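Local coordinates for putative aminooxidase (Propionibacterium acnes, PDB 2BA9), which isomerises polyunsaturated fatty acids to produce conjugated linoleic acid, probably using its bound FAD as cofactor, at residues N175-A178 with A179-L182; D267-R270 with E271-K275; E385-E388 with G389-G392; C412-S415 with K416-T420. All coordinates share one frame; numbering follows the deposited sequence.

Contact 1 (N175-A178 with A179-L182); sequences NVPA and AYVL
P177 and Y180 lie side by side at the start of helix 178-184, and their side chains point the same way. P177 CD lies at the edge of the tyrosine ring, near its plane. It comes 3.7 Å from Y180 CD2, while P177 CG approaches Y180 CE2. Y180 turns its CG back beside its own backbone N (chi1 -64°), and this brings the ring to the proline. V176 adds a looser contact: its CG1 is 4.3 Å from Y180 CB and also reaches V181 CG2. P177 is the N-cap residue. Its O accepts from Y180 N at 3.2 Å. The regular helix pattern follows at once, with L182 N 3.0 Å from A178 O. A178 CB is in loose apolar contact with L182 CD1, and both side chains touch F148 of helix 145-151. At the far end of the tyrosine, the OH is hydrogen-bonded to Y384 OH and V374 N, and F371 meets the ring edge-to-face. The side-chain contact with the proline is thus purely apolar, and the buried phenol OH has its polar partners in another part of the chain.

Contact 2 (D267-R270 with E271-K275); sequences DDER and EYFSK
E269 and F273, one helical turn apart, run side by side and point the same way. E269 CA lies over one face of the F273 ring, a CH-pi contact of 4.1 Å to the centroid. E269 CB is 3.7 Å from F273 CE2. E269 CG is closest to the same carbon, at 3.6 Å. CG stands beside the backbone N (chi1 -71°), and the chain runs extended beyond CG, beside F273 CE2. E269 CD passes CE2 more loosely. At the tip the two oxygens part: OE1 forms a salt bridge with R231, and OE2 is hydrogen-bonded to the OH of Y398, whose ring meets that of F273 edge-to-face. All this lies on the short helix 267-273, which leads into the long strand 277-288. Its backbone bonds run from each residue to the fourth before it, such as F273 N to E269 O at 2.7 Å. On the exposed side R270 grips D267 end-on, with NH1 and NH2 both reaching OD1; the NH2 bond is 3.0 Å. The carboxylates of D268 and E271 come near each other, OD1 to OE1 4.1 Å. The like charges are probably eased by R393, which forms a salt bridge with D268 OD2, and by a long, weak ion pair from K386 NZ to D268 OD1. S274 N donates to R270 O at 3.0 Å.

Contact 3 (E385-E388 with G389-G392); sequences EKVE and GMQG
The E388 carboxylate and the Q391 amide lie side by side, pointing the same way, with their planes turned 46° apart. Q391 NE2 donates to E388 OE1 at 2.8 Å. The oxygen is met on its syn side, with the donor 30° out of the carboxylate plane. On the amide side the acceptor lies in the plane of the group. The contact closes the C-terminal end of helix 383-389, where the chain leaves for strand 396-398 at the edge of the parallel sheet. Both side chains fold back in the same manner, each bent at chi2 (E388 -75°), so that the two flat ends are brought together. The other atoms of these groups have partners too. E388 OE2 is hydrogen-bonded to Y414 OH, and Q391 OE1 accepts from Y398 N. The pair therefore joins the helix end both to helix 408-423 and to the sheet. The carboxylate and amide probably hold each other's rotation through these bonds. K386 and M390 meet on another side of the turn, but M390 CE is modelled too close to K386 CG for that packing to be relied on. The backbone still keeps its helical bonding here: G389 N reaches E385 O at 3.0 Å, and M390 N reaches K386 O at 2.9 Å. A second bond from M390 N, to V387 O, is weak. The last bond spans three residues rather than four, with Q391 N donating to E388 O at 3.2 Å.

Contact 4 (C412-S415 with K416-T420); sequences CHYS and KDLVT
H413 and D417 meet one turn apart, with the imidazole and carboxylate planes 61° to each other. D417 OD2 lies 3.4 Å from H413 NE2, but the angle is too poor for a hydrogen bond. A water joins the two instead. It sits at the edge of the ring, in its plane, 2.9 Å from H413 NE2. It donates to D417 OD1 at 2.6 Å. H413 CG stands opposite the backbone N (chi1 -171°), whereas D417 CG lies beside its own N; the two side chains therefore converge. One residue on, Y414 CE2 touches L418 CD1 at 4.0 Å, the two side chains lying at a slant to one another. Beneath the side chains run the backbone bonds of helix 408-423, the last helix of the chain. K416 N to C412 O is the straightest of them, with an N-H...O angle of 178°. V419 N to S415 O is long and weak. This helix packs against helix 16-28, which follows the glycine-rich turn of what appears to be a Rossmann-type FAD-binding fold. S415 OG is hydrogen-bonded to A17 O there, and C412 packs on P16 and A20. Helix 68-77 also touches this turn, at C412 (I70, I73) and H413 (T69), while M403 packs on Y414.

In the fold
Contacts 2, 3 and 4 form a chain of touching neighbours. Contacts 2 and 3 have centres 12 Å apart and meet through a long, weak ion pair, D268 OD1 to K386 NZ at 3.2 Å, and through packing of Y272 on K386 and F273 on V387. Contacts 3 and 4 are 15 Å apart between centres and join through E388, Q391 and Y414. Contact 1 stands apart: its centre is 21 Å from each of the others, and its nearest atoms are about 8 Å from contact 2. The side chain of C412 in contact 4 is about 7 Å from the FAD, and that of Y180 in contact 1 about 11 Å. H413 lies about 6 Å from a bound sodium ion.

Contact 1 (N175-A178 with A179-L182)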
loop_
_atom_site.group_PDB
_atom_site.type_symbol
_atom_site.label_atom_id
_atom_site.label_comp_id
_atom_site.label_asym_id
_atom_site.label_seq_id
_atom_site.Cartn_x
_atom_site.Cartn_y
_atom_site.Cartn_z
ATOM N N ASN A 175 -5.623 -15.354 6.733
ATOM C CA ASN A 175 -5.468 -15.682 5.322
ATOM C C ASN A 175 -4.314 -14.991 4.563
ATOM O O ASN A 175 -3.745 -15.584 3.663
ATOM C CB ASN A 175 -6.789 -15.429 4.597
ATOM C CG ASN A 175 -7.190 -13.977 4.610
ATOM O OD1 ASN A 175 -6.887 -13.251 3.683
ATOM N ND2 ASN A 175 -7.867 -13.546 5.661
ATOM N N VAL A 176 -3.955 -13.757 4.904
ATOM C CA VAL A 176 -2.898 -13.044 4.149
ATOM C C VAL A 176 -1.536 -13.684 4.397
ATOM O O VAL A 176 -1.119 -13.806 5.551
ATOM C CB VAL A 176 -2.815 -11.564 4.522
ATOM C CG1 VAL A 176 -1.515 -10.937 3.986
ATOM C CG2 VAL A 176 -4.022 -10.813 4.019
ATOM N N PRO A 177 -0.837 -14.108 3.325
ATOM C CA PRO A 177 0.449 -14.795 3.490
ATOM C C PRO A 177 1.552 -14.020 4.229
ATOM O O PRO A 177 1.705 -12.801 4.024
ATOM C CB PRO A 177 0.885 -15.067 2.038
ATOM C CG PRO A 177 -0.383 -15.068 1.249
ATOM C CD PRO A 177 -1.238 -14.039 1.901
ATOM N N ALA A 178 2.341 -14.754 5.027
ATOM C CA ALA A 178 3.413 -14.175 5.861
ATOM C C ALA A 178 4.381 -13.262 5.093
ATOM O O ALA A 178 4.815 -12.232 5.620
ATOM C CB ALA A 178 4.194 -15.285 6.573
ATOM N N ALA A 179 4.696 -13.637 3.858
ATOM C CA ALA A 179 5.653 -12.895 3.005
ATOM C C ALA A 179 5.291 -11.420 2.795
ATOM O O ALA A 179 6.165 -10.555 2.713
ATOM C CB ALA A 179 5.764 -13.567 1.665
ATOM N N TYR A 180 4.008 -11.135 2.663
ATOM C CA TYR A 180 3.573 -9.750 2.543
ATOM C C TYR A 180 3.801 -9.019 3.864
ATOM O O TYR A 180 4.369 -7.930 3.881
ATOM C CB TYR A 180 2.099 -9.678 2.126
ATOM C CG TYR A 180 1.835 -10.262 0.763
ATOM C CD1 TYR A 180 2.343 -9.658 -0.388
ATOM C CD2 TYR A 180 1.075 -11.416 0.619
ATOM C CE1 TYR A 180 2.107 -10.189 -1.646
ATOM C CE2 TYR A 180 0.820 -11.956 -0.639
ATOM C CZ TYR A 180 1.343 -11.346 -1.773
ATOM O OH TYR A 180 1.084 -11.895 -3.027
ATOM N N VAL A 181 3.399 -9.643 4.967
ATOM C CA VAL A 181 3.412 -8.976 6.275
ATOM C C VAL A 181 4.829 -8.549 6.623
ATOM O O VAL A 181 5.059 -7.390 6.990
ATOM C CB VAL A 181 2.867 -9.888 7.409
ATOM C CG1 VAL A 181 2.958 -9.166 8.797
ATOM C CG2 VAL A 181 1.416 -10.368 7.079
ATOM N N LEU A 182 5.760 -9.497 6.471
ATOM C CA LEU A 182 7.125 -9.355 6.955
ATOM C C LEU A 182 8.057 -8.569 6.009
ATOM O O LEU A 182 9.136 -8.127 6.426
ATOM C CB LEU A 182 7.684 -10.735 7.318
ATOM C CG LEU A 182 6.979 -11.341 8.551
ATOM C CD1 LEU A 182 7.232 -12.838 8.695
ATOM C CD2 LEU A 182 7.412 -10.589 9.822
#

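Contact 2 (D267-R270 with E271-K275)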
loop_
_atom_site.group_PDB
_atom_site.type_symbol
_atom_site.label_atom_id
_atom_site.label_comp_id
_atom_site.label_asym_id
_atom_site.label_seq_id
_atom_site.Cartn_x
_atom_site.Cartn_y
_atom_site.Cartn_z
ATOM N N ASP A 267 -2.190 -16.080 -22.657
ATOM C CA ASP A 267 -2.766 -17.156 -21.841
ATOM C C ASP A 267 -2.323 -17.071 -20.382
ATOM O O ASP A 267 -3.116 -17.317 -19.465
ATOM C CB ASP A 267 -2.375 -18.537 -22.418
ATOM C CG ASP A 267 -3.206 -18.935 -23.620
ATOM O OD1 ASP A 267 -4.339 -18.437 -23.745
ATOM O OD2 ASP A 267 -2.743 -19.776 -24.441
ATOM N N ASP A 268 -1.054 -16.716 -20.182
ATOM C CA ASP A 268 -0.454 -16.654 -18.854
ATOM C C ASP A 268 -0.906 -15.418 -18.087
ATOM O O ASP A 268 -1.131 -15.476 -16.877
ATOM C CB ASP A 268 1.073 -16.670 -18.961
ATOM C CG ASP A 268 1.622 -18.040 -19.295
ATOM O OD1 ASP A 268 0.942 -19.056 -19.051
ATOM O OD2 ASP A 268 2.754 -18.113 -19.804
ATOM N N GLU A 269 -1.027 -14.306 -18.798
ATOM C CA GLU A 269 -1.495 -13.081 -18.200
ATOM C C GLU A 269 -2.921 -13.272 -17.697
ATOM O O GLU A 269 -3.182 -13.050 -16.517
ATOM C CB GLU A 269 -1.365 -11.916 -19.184
ATOM C CG GLU A 269 0.089 -11.508 -19.409
ATOM C CD GLU A 269 0.256 -10.381 -20.413
ATOM O OE1 GLU A 269 -0.457 -10.384 -21.446
ATOM O OE2 GLU A 269 1.114 -9.502 -20.172
ATOM N N ARG A 270 -3.825 -13.719 -18.567
ATOM C CA ARG A 270 -5.197 -14.049 -18.140
ATOM C C ARG A 270 -5.198 -14.996 -16.943
ATOM O O ARG A 270 -5.751 -14.677 -15.898
ATOM C CB ARG A 270 -6.024 -14.653 -19.286
ATOM C CG ARG A 270 -6.860 -13.633 -20.035
ATOM C CD ARG A 270 -7.469 -14.208 -21.287
ATOM N NE ARG A 270 -6.468 -14.378 -22.342
ATOM C CZ ARG A 270 -6.057 -15.539 -22.859
ATOM N NH1 ARG A 270 -6.547 -16.710 -22.443
ATOM N NH2 ARG A 270 -5.139 -15.522 -23.820
ATOM N N GLU A 271 -4.559 -16.147 -17.101
ATOM C CA GLU A 271 -4.546 -17.191 -16.061
ATOM C C GLU A 271 -4.028 -16.723 -14.711
ATOM O O GLU A 271 -4.619 -17.029 -13.679
ATOM C CB GLU A 271 -3.701 -18.393 -16.497
ATOM C CG GLU A 271 -3.871 -19.598 -15.575
ATOM C CD GLU A 271 -2.903 -20.713 -15.873
ATOM O OE1 GLU A 271 -2.213 -20.642 -16.918
ATOM O OE2 GLU A 271 -2.828 -21.657 -15.048
ATOM N N TYR A 272 -2.910 -16.005 -14.723
ATOM C CA TYR A 272 -2.265 -15.585 -13.476
ATOM C C TYR A 272 -2.786 -14.264 -12.931
ATOM O O TYR A 272 -3.028 -14.148 -11.729
ATOM C CB TYR A 272 -0.734 -15.606 -13.622
ATOM C CG TYR A 272 -0.243 -17.036 -13.529
ATOM C CD1 TYR A 272 -0.391 -17.908 -14.597
ATOM C CD2 TYR A 272 0.276 -17.538 -12.339
ATOM C CE1 TYR A 272 0.018 -19.241 -14.502
ATOM C CE2 TYR A 272 0.678 -18.854 -12.229
ATOM C CZ TYR A 272 0.546 -19.704 -13.311
ATOM O OH TYR A 272 0.940 -21.015 -13.209
ATOM N N PHE A 273 -3.017 -13.285 -13.796
ATOM C CA PHE A 273 -3.534 -12.006 -13.303
ATOM C C PHE A 273 -4.984 -12.126 -12.775
ATOM O O PHE A 273 -5.399 -11.347 -11.907
ATOM C CB PHE A 273 -3.393 -10.898 -14.352
ATOM C CG PHE A 273 -1.965 -10.650 -14.806
ATOM C CD1 PHE A 273 -0.868 -11.129 -14.086
ATOM C CD2 PHE A 273 -1.718 -9.900 -15.941
ATOM C CE1 PHE A 273 0.434 -10.884 -14.525
ATOM C CE2 PHE A 273 -0.421 -9.644 -16.366
ATOM C CZ PHE A 273 0.653 -10.143 -15.664
ATOM N N SER A 274 -5.723 -13.112 -13.284
ATOM C CA SER A 274 -7.071 -13.432 -12.788
ATOM C C SER A 274 -7.086 -13.936 -11.359
ATOM O O SER A 274 -8.151 -13.971 -10.749
ATOM C CB SER A 274 -7.747 -14.508 -13.647
ATOM O OG SER A 274 -7.958 -14.074 -14.974
ATOM N N LYS A 275 -5.934 -14.363 -10.832
ATOM C CA LYS A 275 -5.850 -14.853 -9.454
ATOM C C LYS A 275 -5.645 -13.743 -8.419
ATOM O O LYS A 275 -5.722 -14.000 -7.206
ATOM C CB LYS A 275 -4.701 -15.842 -9.303
ATOM C CG LYS A 275 -4.794 -17.092 -10.159
ATOM C CD LYS A 275 -3.476 -17.863 -10.099
ATOM C CE LYS A 275 -3.413 -18.991 -11.096
ATOM N NZ LYS A 275 -4.371 -20.061 -10.786
#

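Contact 3 (E385-E388 with G389-G392)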
loop_
_atom_site.group_PDB
_atom_site.type_symbol
_atom_site.label_atom_id
_atom_site.label_comp_id
_atom_site.label_asym_id
_atom_site.label_seq_id
_atom_site.Cartn_x
_atom_site.Cartn_y
_atom_site.Cartn_z
ATOM N N GLU A 385 7.132 -16.904 -9.191
ATOM C CA GLU A 385 8.112 -17.558 -10.039
ATOM C C GLU A 385 7.642 -17.417 -11.478
ATOM O O GLU A 385 8.417 -17.071 -12.365
ATOM C CB GLU A 385 8.282 -19.039 -9.657
ATOM C CG GLU A 385 8.985 -19.242 -8.312
ATOM C CD GLU A 385 9.362 -20.685 -8.055
ATOM O OE1 GLU A 385 10.216 -21.198 -8.795
ATOM O OE2 GLU A 385 8.823 -21.298 -7.106
ATOM N N LYS A 386 6.351 -17.653 -11.697
ATOM C CA LYS A 386 5.763 -17.473 -13.016
ATOM C C LYS A 386 5.820 -16.008 -13.458
ATOM O O LYS A 386 6.398 -15.694 -14.494
ATOM C CB LYS A 386 4.318 -17.977 -13.036
ATOM C CG LYS A 386 3.632 -17.824 -14.385
ATOM C CD LYS A 386 4.189 -18.793 -15.446
ATOM C CE LYS A 386 3.169 -19.060 -16.557
ATOM N NZ LYS A 386 3.457 -20.273 -17.398
ATOM N N VAL A 387 5.238 -15.105 -12.671
ATOM C CA VAL A 387 5.073 -13.723 -13.140
ATOM C C VAL A 387 6.422 -13.004 -13.313
ATOM O O VAL A 387 6.609 -12.268 -14.288
ATOM C CB VAL A 387 4.069 -12.940 -12.282
ATOM C CG1 VAL A 387 4.011 -11.462 -12.708
ATOM C CG2 VAL A 387 2.698 -13.585 -12.401
ATOM N N GLU A 388 7.376 -13.259 -12.413
ATOM C CA GLU A 388 8.722 -12.694 -12.563
ATOM C C GLU A 388 9.488 -13.340 -13.715
ATOM O O GLU A 388 10.315 -12.684 -14.354
ATOM C CB GLU A 388 9.534 -12.793 -11.271
ATOM C CG GLU A 388 9.023 -11.905 -10.147
ATOM C CD GLU A 388 9.355 -10.429 -10.344
ATOM O OE1 GLU A 388 9.600 -10.003 -11.494
ATOM O OE2 GLU A 388 9.377 -9.694 -9.342
ATOM N N GLY A 389 9.225 -14.624 -13.958
ATOM C CA GLY A 389 9.738 -15.308 -15.128
ATOM C C GLY A 389 9.204 -14.712 -16.416
ATOM O O GLY A 389 9.879 -14.740 -17.440
ATOM N N MET A 390 7.996 -14.161 -16.368
ATOM C CA MET A 390 7.410 -13.481 -17.531
ATOM C C MET A 390 7.989 -12.103 -17.822
ATOM O O MET A 390 7.612 -11.492 -18.821
ATOM C CB MET A 390 5.905 -13.323 -17.346
ATOM C CG MET A 390 5.139 -14.618 -17.344
ATOM S SD MET A 390 3.434 -14.238 -16.980
ATOM C CE MET A 390 2.838 -15.758 -16.315
ATOM N N GLN A 391 8.867 -11.590 -16.960
ATOM C CA GLN A 391 9.359 -10.217 -17.127
ATOM C C GLN A 391 9.989 -10.036 -18.500
ATOM O O GLN A 391 10.652 -10.938 -19.016
ATOM C CB GLN A 391 10.349 -9.826 -16.022
ATOM C CG GLN A 391 9.718 -9.663 -14.626
ATOM C CD GLN A 391 8.928 -8.370 -14.446
ATOM O OE1 GLN A 391 8.427 -7.783 -15.413
ATOM N NE2 GLN A 391 8.807 -7.925 -13.195
ATOM N N GLY A 392 9.725 -8.889 -19.115
ATOM C CA GLY A 392 10.303 -8.571 -20.418
ATOM C C GLY A 392 9.636 -9.242 -21.607
ATOM O O GLY A 392 9.965 -8.925 -22.757
#

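Contact 4 (C412-S415 with K416-T420)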
loop_
_atom_site.group_PDB
_atom_site.type_symbol
_atom_site.label_atom_id
_atom_site.label_comp_id
_atom_site.label_asym_id
_atom_site.label_seq_id
_atom_site.Cartn_x
_atom_site.Cartn_y
_atom_site.Cartn_z
ATOM N N CYS A 412 8.194 1.970 -4.850
ATOM C CA CYS A 412 9.231 2.832 -5.410
ATOM C C CYS A 412 10.567 2.079 -5.447
ATOM O O CYS A 412 11.272 2.115 -6.450
ATOM C CB CYS A 412 9.372 4.123 -4.603
ATOM S SG CYS A 412 7.944 5.242 -4.714
ATOM N N HIS A 413 10.890 1.400 -4.346
ATOM C CA HIS A 413 12.085 0.529 -4.245
ATOM C C HIS A 413 12.082 -0.572 -5.326
ATOM O O HIS A 413 13.110 -0.855 -5.973
ATOM C CB HIS A 413 12.142 -0.063 -2.828
ATOM C CG HIS A 413 13.406 -0.800 -2.503
ATOM N ND1 HIS A 413 13.571 -1.488 -1.319
ATOM C CD2 HIS A 413 14.545 -0.990 -3.208
ATOM C CE1 HIS A 413 14.765 -2.049 -1.300
ATOM N NE2 HIS A 413 15.377 -1.760 -2.433
ATOM N N TYR A 414 10.917 -1.170 -5.553
ATOM C CA TYR A 414 10.777 -2.139 -6.631
ATOM C C TYR A 414 10.997 -1.495 -8.008
ATOM O O TYR A 414 11.663 -2.085 -8.865
ATOM C CB TYR A 414 9.409 -2.828 -6.586
ATOM C CG TYR A 414 9.308 -4.000 -7.540
ATOM C CD1 TYR A 414 9.497 -5.299 -7.097
ATOM C CD2 TYR A 414 9.041 -3.803 -8.892
ATOM C CE1 TYR A 414 9.423 -6.373 -7.974
ATOM C CE2 TYR A 414 8.959 -4.867 -9.770
ATOM C CZ TYR A 414 9.150 -6.147 -9.303
ATOM O OH TYR A 414 9.070 -7.202 -10.163
ATOM N N SER A 415 10.426 -0.309 -8.230
ATOM C CA SER A 415 10.654 0.415 -9.499
ATOM C C SER A 415 12.157 0.719 -9.748
ATOM O O SER A 415 12.697 0.424 -10.822
ATOM C CB SER A 415 9.808 1.698 -9.567
ATOM O OG SER A 415 8.484 1.431 -10.047
ATOM N N LYS A 416 12.818 1.286 -8.741
ATOM C CA LYS A 416 14.288 1.485 -8.735
ATOM C C LYS A 416 15.038 0.226 -9.173
ATOM O O LYS A 416 15.887 0.265 -10.075
ATOM C CB LYS A 416 14.740 1.884 -7.317
ATOM C CG LYS A 416 16.237 2.102 -7.093
ATOM C CD LYS A 416 16.513 2.289 -5.602
ATOM C CE LYS A 416 17.919 2.791 -5.309
ATOM N NZ LYS A 416 18.931 1.740 -5.516
ATOM N N ASP A 417 14.738 -0.887 -8.515
ATOM C CA ASP A 417 15.441 -2.146 -8.769
ATOM C C ASP A 417 15.103 -2.717 -10.152
ATOM O O ASP A 417 15.938 -3.359 -10.760
ATOM C CB ASP A 417 15.107 -3.183 -7.688
ATOM C CG ASP A 417 15.818 -2.923 -6.364
ATOM O OD1 ASP A 417 16.818 -2.168 -6.327
ATOM O OD2 ASP A 417 15.385 -3.495 -5.348
ATOM N N LEU A 418 13.886 -2.470 -10.646
ATOM C CA LEU A 418 13.492 -2.927 -11.986
ATOM C C LEU A 418 14.451 -2.409 -13.057
ATOM O O LEU A 418 14.782 -3.124 -13.999
ATOM C CB LEU A 418 12.065 -2.495 -12.328
ATOM C CG LEU A 418 11.433 -3.155 -13.564
ATOM C CD1 LEU A 418 10.891 -4.556 -13.236
ATOM C CD2 LEU A 418 10.326 -2.258 -14.133
ATOM N N VAL A 419 14.871 -1.159 -12.901
ATOM C CA VAL A 419 15.783 -0.519 -13.838
ATOM C C VAL A 419 17.140 -1.202 -13.743
ATOM O O VAL A 419 17.767 -1.504 -14.759
ATOM C CB VAL A 419 15.957 0.984 -13.534
ATOM C CG1 VAL A 419 16.954 1.610 -14.509
ATOM C CG2 VAL A 419 14.607 1.719 -13.569
ATOM N N THR A 420 17.574 -1.459 -12.512
ATOM C CA THR A 420 18.796 -2.220 -12.259
ATOM C C THR A 420 18.709 -3.634 -12.815
ATOM O O THR A 420 19.638 -4.104 -13.452
ATOM C CB THR A 420 19.117 -2.326 -10.754
ATOM O OG1 THR A 420 19.060 -1.026 -10.151
ATOM C CG2 THR A 420 20.505 -2.925 -10.554
HETATM O O HOH W 1 17.818 -1.719 -3.971
#